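PDB 3U64: protein TP_0956 from Treponema pallidum subsp. pallidum, which probably serves as the T-component of a lipoprotein-based TRAP transporter, a helical tetratricopeptide-repeat protein thought to work through protein-protein interaction. Local coordinates for residues R105-Y110 with V163-L168; L70-L75 with A114-S119. All coordinates share one frame; numbering follows the deposited sequence.

Interaction 1: residues R105-Y110 with V163-L168; sequences RARKLY and VAAFAL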
loop_
_atom_site.group_PDB
_atom_site.type_symbol
_atom_site.label_atom_id
_atom_site.label_comp_id
_atom_site.label_asym_id
_atom_site.label_seq_id
_atom_site.Cartn_x
_atom_site.Cartn_y
_atom_site.Cartn_z
ATOM N N ARG A 105 8.979 16.232 3.535
ATOM C CA ARG A 105 8.836 14.823 3.865
ATOM C C ARG A 105 10.067 14.007 3.420
ATOM O O ARG A 105 10.584 13.191 4.180
ATOM C CB ARG A 105 7.553 14.264 3.240
ATOM C CG ARG A 105 7.191 12.854 3.701
ATOM C CD ARG A 105 5.943 12.278 2.990
ATOM N NE ARG A 105 5.867 10.837 3.215
ATOM C CZ ARG A 105 5.496 9.934 2.317
ATOM N NH1 ARG A 105 5.134 10.302 1.095
ATOM N NH2 ARG A 105 5.499 8.656 2.653
ATOM N N ALA A 106 10.527 14.214 2.192
ATOM C CA ALA A 106 11.723 13.511 1.695
ATOM C C ALA A 106 12.938 13.864 2.550
ATOM O O ALA A 106 13.731 13.004 2.914
ATOM C CB ALA A 106 11.996 13.885 0.262
ATOM N N ARG A 107 13.077 15.144 2.853
ATOM C CA ARG A 107 14.175 15.624 3.674
ATOM C C ARG A 107 14.248 14.869 5.009
ATOM O O ARG A 107 15.320 14.390 5.398
ATOM C CB ARG A 107 14.032 17.131 3.897
ATOM C CG ARG A 107 15.217 17.774 4.573
ATOM C CD ARG A 107 14.875 19.174 5.047
ATOM N NE ARG A 107 15.514 19.441 6.332
ATOM C CZ ARG A 107 14.984 19.118 7.510
ATOM N NH1 ARG A 107 13.793 18.521 7.566
ATOM N NH2 ARG A 107 15.640 19.396 8.636
ATOM N N LYS A 108 13.106 14.726 5.686
ATOM C CA LYS A 108 13.060 14.009 6.963
ATOM C C LYS A 108 13.394 12.530 6.811
ATOM O O LYS A 108 14.050 11.948 7.665
ATOM C CB LYS A 108 11.697 14.181 7.652
ATOM C CG LYS A 108 11.444 15.608 8.156
ATOM C CD LYS A 108 10.126 15.707 8.912
ATOM C CE LYS A 108 9.790 17.143 9.281
ATOM N NZ LYS A 108 9.182 17.882 8.135
ATOM N N LEU A 109 12.937 11.930 5.721
ATOM C CA LEU A 109 13.258 10.537 5.422
ATOM C C LEU A 109 14.750 10.334 5.089
ATOM O O LEU A 109 15.357 9.354 5.527
ATOM C CB LEU A 109 12.357 10.001 4.300
ATOM C CG LEU A 109 10.877 9.776 4.660
ATOM C CD1 LEU A 109 10.149 9.074 3.543
ATOM C CD2 LEU A 109 10.673 8.982 5.947
ATOM N N TYR A 110 15.344 11.245 4.320
ATOM C CA TYR A 110 16.786 11.170 4.085
ATOM C C TYR A 110 17.535 11.145 5.421
ATOM O O TYR A 110 18.443 10.333 5.636
ATOM C CB TYR A 110 17.265 12.354 3.247
ATOM C CG TYR A 110 16.911 12.244 1.779
ATOM C CD1 TYR A 110 17.045 11.032 1.099
ATOM C CD2 TYR A 110 16.437 13.351 1.070
ATOM C CE1 TYR A 110 16.724 10.930 -0.249
ATOM C CE2 TYR A 110 16.114 13.254 -0.282
ATOM C CZ TYR A 110 16.264 12.045 -0.933
ATOM O OH TYR A 110 15.949 11.932 -2.260
ATOM N N VAL A 163 23.714 14.715 2.289
ATOM C CA VAL A 163 23.769 15.539 1.087
ATOM C C VAL A 163 22.409 15.634 0.385
ATOM O O VAL A 163 22.052 16.691 -0.137
ATOM C CB VAL A 163 24.821 14.997 0.090
ATOM C CG1 VAL A 163 24.574 15.538 -1.287
ATOM C CG2 VAL A 163 26.233 15.348 0.569
ATOM N N ALA A 164 21.650 14.535 0.364
ATOM C CA ALA A 164 20.330 14.566 -0.256
ATOM C C ALA A 164 19.385 15.431 0.597
ATOM O O ALA A 164 18.533 16.149 0.053
ATOM C CB ALA A 164 19.766 13.153 -0.468
ATOM N N ALA A 165 19.552 15.398 1.924
ATOM C CA ALA A 165 18.704 16.248 2.773
ATOM C C ALA A 165 19.043 17.722 2.574
ATOM O O ALA A 165 18.152 18.570 2.539
ATOM C CB ALA A 165 18.807 15.857 4.262
ATOM N N PHE A 166 20.336 18.014 2.455
ATOM C CA PHE A 166 20.825 19.384 2.286
ATOM C C PHE A 166 20.285 20.011 0.999
ATOM O O PHE A 166 19.920 21.183 0.965
ATOM C CB PHE A 166 22.353 19.393 2.275
ATOM C CG PHE A 166 22.961 20.729 1.914
ATOM C CD1 PHE A 166 22.747 21.844 2.712
ATOM C CD2 PHE A 166 23.779 20.856 0.797
ATOM C CE1 PHE A 166 23.317 23.073 2.388
ATOM C CE2 PHE A 166 24.357 22.088 0.461
ATOM C CZ PHE A 166 24.123 23.192 1.258
ATOM N N ALA A 167 20.237 19.213 -0.055
ATOM C CA ALA A 167 19.717 19.659 -1.341
ATOM C C ALA A 167 18.264 20.169 -1.255
ATOM O O ALA A 167 17.793 20.873 -2.146
ATOM C CB ALA A 167 19.830 18.529 -2.357
ATOM N N LEU A 168 17.566 19.811 -0.183
ATOM C CA LEU A 168 16.166 20.188 -0.009
ATOM C C LEU A 168 16.015 21.131 1.186
ATOM O O LEU A 168 14.907 21.497 1.578
ATOM C CB LEU A 168 15.302 18.936 0.213
ATOM C CG LEU A 168 15.286 17.876 -0.888
ATOM C CD1 LEU A 168 14.414 16.692 -0.495
ATOM C CD2 LEU A 168 14.825 18.486 -2.211
#
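A106 starts the contact of R105-Y110 with V163-L168: its CB lies 3.8 Å from CD1 of L168, and so short a side chain lets the leucine branch come up close to the helix. R107 follows with its aliphatic part. CG, anti to the backbone N (chi1 -172°), runs past A165, 3.7 Å from A165 O, so the apolar stem covers the A165 carbonyl while NE, further out, gives a weak hydrogen bond to OG1 of T169. Between R107 and A165 the backbones come within 4.7 Å, CA to CA, a closeness that the small A165 permits. Both helices, 96-124 and 152-166, belong to the all-helical, TPR-like array of the TRAP transporter T-component, and here A164 and A165 of the second helix pack against one large aromatic of the first. That aromatic is Y110. The methyl CB of A164 sits over the centre of its ring in a CH-pi contact, 3.5 Å from the centroid and 3° off the ring normal. L168 CD1 reaches the same ring at its edge, 3.8 Å from CE2, and thus bridges Y110 and A106. Nearer the backbone, CB of Y110 meets CB of A165 at 4.0 Å. The phenol OH is hydrogen-bonded to Q85 of helix 66-89, which supplies a polar partner for the far end of this buried tyrosine.

Interaction 2: residues L70-L75 with A114-S119; sequences LAVGRL and ARYALS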
loop_
_atom_site.group_PDB
_atom_site.type_symbol
_atom_site.label_atom_id
_atom_site.label_comp_id
_atom_site.label_asym_id
_atom_site.label_seq_id
_atom_site.Cartn_x
_atom_site.Cartn_y
_atom_site.Cartn_z
ATOM N N LEU A 70 22.660 -0.643 8.342
ATOM C CA LEU A 70 22.909 -0.168 6.982
ATOM C C LEU A 70 21.716 -0.421 6.069
ATOM O O LEU A 70 21.282 0.477 5.334
ATOM C CB LEU A 70 24.169 -0.817 6.392
ATOM C CG LEU A 70 24.565 -0.357 4.975
ATOM C CD1 LEU A 70 24.498 1.169 4.845
ATOM C CD2 LEU A 70 25.954 -0.883 4.529
ATOM N N ALA A 71 21.170 -1.636 6.117
ATOM C CA ALA A 71 20.110 -2.001 5.190
ATOM C C ALA A 71 18.949 -1.032 5.341
ATOM O O ALA A 71 18.470 -0.477 4.361
ATOM C CB ALA A 71 19.634 -3.429 5.428
ATOM N N VAL A 72 18.484 -0.837 6.567
ATOM C CA VAL A 72 17.309 -0.010 6.769
ATOM C C VAL A 72 17.604 1.447 6.395
ATOM O O VAL A 72 16.763 2.112 5.793
ATOM C CB VAL A 72 16.722 -0.143 8.188
ATOM C CG1 VAL A 72 17.682 0.426 9.230
ATOM C CG2 VAL A 72 15.347 0.543 8.269
ATOM N N GLY A 73 18.808 1.925 6.706
ATOM C CA GLY A 73 19.220 3.269 6.306
ATOM C C GLY A 73 19.160 3.474 4.798
ATOM O O GLY A 73 18.576 4.438 4.319
ATOM N N ARG A 74 19.767 2.554 4.051
ATOM C CA ARG A 74 19.803 2.623 2.596
ATOM C C ARG A 74 18.381 2.627 2.035
ATOM O O ARG A 74 18.057 3.380 1.113
ATOM C CB ARG A 74 20.623 1.435 2.027
ATOM C CG ARG A 74 20.367 1.105 0.553
ATOM C CD ARG A 74 21.216 -0.077 0.065
ATOM N NE ARG A 74 21.224 -1.180 1.023
ATOM C CZ ARG A 74 22.295 -1.921 1.314
ATOM N NH1 ARG A 74 23.460 -1.680 0.722
ATOM N NH2 ARG A 74 22.203 -2.905 2.204
ATOM N N LEU A 75 17.536 1.778 2.608
ATOM C CA LEU A 75 16.159 1.632 2.166
ATOM C C LEU A 75 15.363 2.935 2.277
ATOM O O LEU A 75 14.645 3.316 1.339
ATOM C CB LEU A 75 15.487 0.554 3.000
ATOM C CG LEU A 75 14.655 -0.442 2.225
ATOM C CD1 LEU A 75 15.316 -0.771 0.899
ATOM C CD2 LEU A 75 14.475 -1.679 3.080
ATOM N N ALA A 114 19.855 8.426 6.930
ATOM C CA ALA A 114 21.276 8.664 7.211
ATOM C C ALA A 114 21.635 8.293 8.642
ATOM O O ALA A 114 22.711 7.748 8.895
ATOM C CB ALA A 114 21.663 10.093 6.930
ATOM N N ARG A 115 20.726 8.587 9.571
ATOM C CA ARG A 115 20.963 8.344 10.987
ATOM C C ARG A 115 20.922 6.852 11.330
ATOM O O ARG A 115 21.647 6.386 12.216
ATOM C CB ARG A 115 19.948 9.111 11.844
ATOM C CG ARG A 115 20.115 10.612 11.767
ATOM C CD ARG A 115 19.094 11.375 12.609
ATOM N NE ARG A 115 18.966 12.744 12.109
ATOM C CZ ARG A 115 18.358 13.732 12.755
ATOM N NH1 ARG A 115 17.822 13.514 13.951
ATOM N NH2 ARG A 115 18.300 14.943 12.208
ATOM N N TYR A 116 20.044 6.116 10.655
ATOM C CA TYR A 116 20.024 4.666 10.787
ATOM C C TYR A 116 21.349 4.054 10.318
ATOM O O TYR A 116 21.907 3.196 10.994
ATOM C CB TYR A 116 18.856 4.065 10.001
ATOM C CG TYR A 116 17.543 4.086 10.742
ATOM C CD1 TYR A 116 17.498 4.031 12.129
ATOM C CD2 TYR A 116 16.344 4.139 10.053
ATOM C CE1 TYR A 116 16.277 4.048 12.810
ATOM C CE2 TYR A 116 15.129 4.150 10.718
ATOM C CZ TYR A 116 15.098 4.104 12.086
ATOM O OH TYR A 116 13.882 4.115 12.724
ATOM N N ALA A 117 21.857 4.499 9.169
ATOM C CA ALA A 117 23.109 3.941 8.636
ATOM C C ALA A 117 24.282 4.336 9.522
ATOM O O ALA A 117 25.209 3.545 9.762
ATOM C CB ALA A 117 23.347 4.378 7.180
ATOM N N LEU A 118 24.227 5.559 10.029
ATOM C CA LEU A 118 25.271 6.060 10.916
ATOM C C LEU A 118 25.399 5.174 12.166
ATOM O O LEU A 118 26.469 5.096 12.774
ATOM C CB LEU A 118 24.957 7.500 11.310
ATOM C CG LEU A 118 25.884 8.213 12.290
ATOM C CD1 LEU A 118 27.314 8.279 11.731
ATOM C CD2 LEU A 118 25.339 9.604 12.593
ATOM N N SER A 119 24.327 4.481 12.556
ATOM C CA SER A 119 24.443 3.652 13.762
ATOM C C SER A 119 25.307 2.413 13.508
ATOM O O SER A 119 25.841 1.825 14.441
ATOM C CB SER A 119 23.092 3.323 14.405
ATOM O OG SER A 119 22.261 2.597 13.526
#
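Y116 carries CG anti to its carbonyl carbon (chi1 -83°), and V72 holds CG1 between its backbone N and carbonyl carbon (chi1 67°), which brings this methyl up to the tyrosine stem. The two segments belong to helices 66-89 and 96-124, neighbours in an antiparallel helical hairpin of the kind from which TPR-like folds are built: their local axes run at 161° and approach to 7.2 Å. G73 explains much of that closeness. Having no side chain, it lets CB of Y116 settle 3.8 Å from G73 CA, and A117 N lies 4.1 Å from the same CA; a beta-carbon there would run into that nitrogen. A117, small as well, lets the backbones close: L70 and A117 are the nearest pair, 4.4 Å between CA atoms. V72 and Y116 cross obliquely, CG1 lying 3.9 Å from Y116 CB while CG2 approaches the ring at CD2. A branched residue suits this place because its two methyls spread along the stem and the near part of the ring. Beyond them the phenol OH is hydrogen-bonded to E56 of helix 41-61, and the ring meets that of H59, so Y116 also joins a third helix. On the other flank L70 extends CD1 to A117 CB. Three residues after Y116, OG of S119 donates to Y116 O at 2.6 Å, tilted from the carbonyl plane, and that oxygen also accepts from S119 N.

How the interactions relate
After helices 33-36 and 41-61 the chain enters helix 66-89, which holds L70-L75, turns back into helix 96-124, which presents R105-Y110 and then A114-S119, and later reaches V163-L168, on helix 152-166 and the residues after it. Interaction 2 closes the shorter loop, with 38 residues between its segments, and interaction 1 the longer, with 52. Their segments alternate, so the loops cross. Both contacts use helix 96-124, at places only a few residues apart, with centres about 14 Å from each other. That helix is thereby tied back to helix 66-89 and forward to helix 152-166, uniting three of the longer helices of the array.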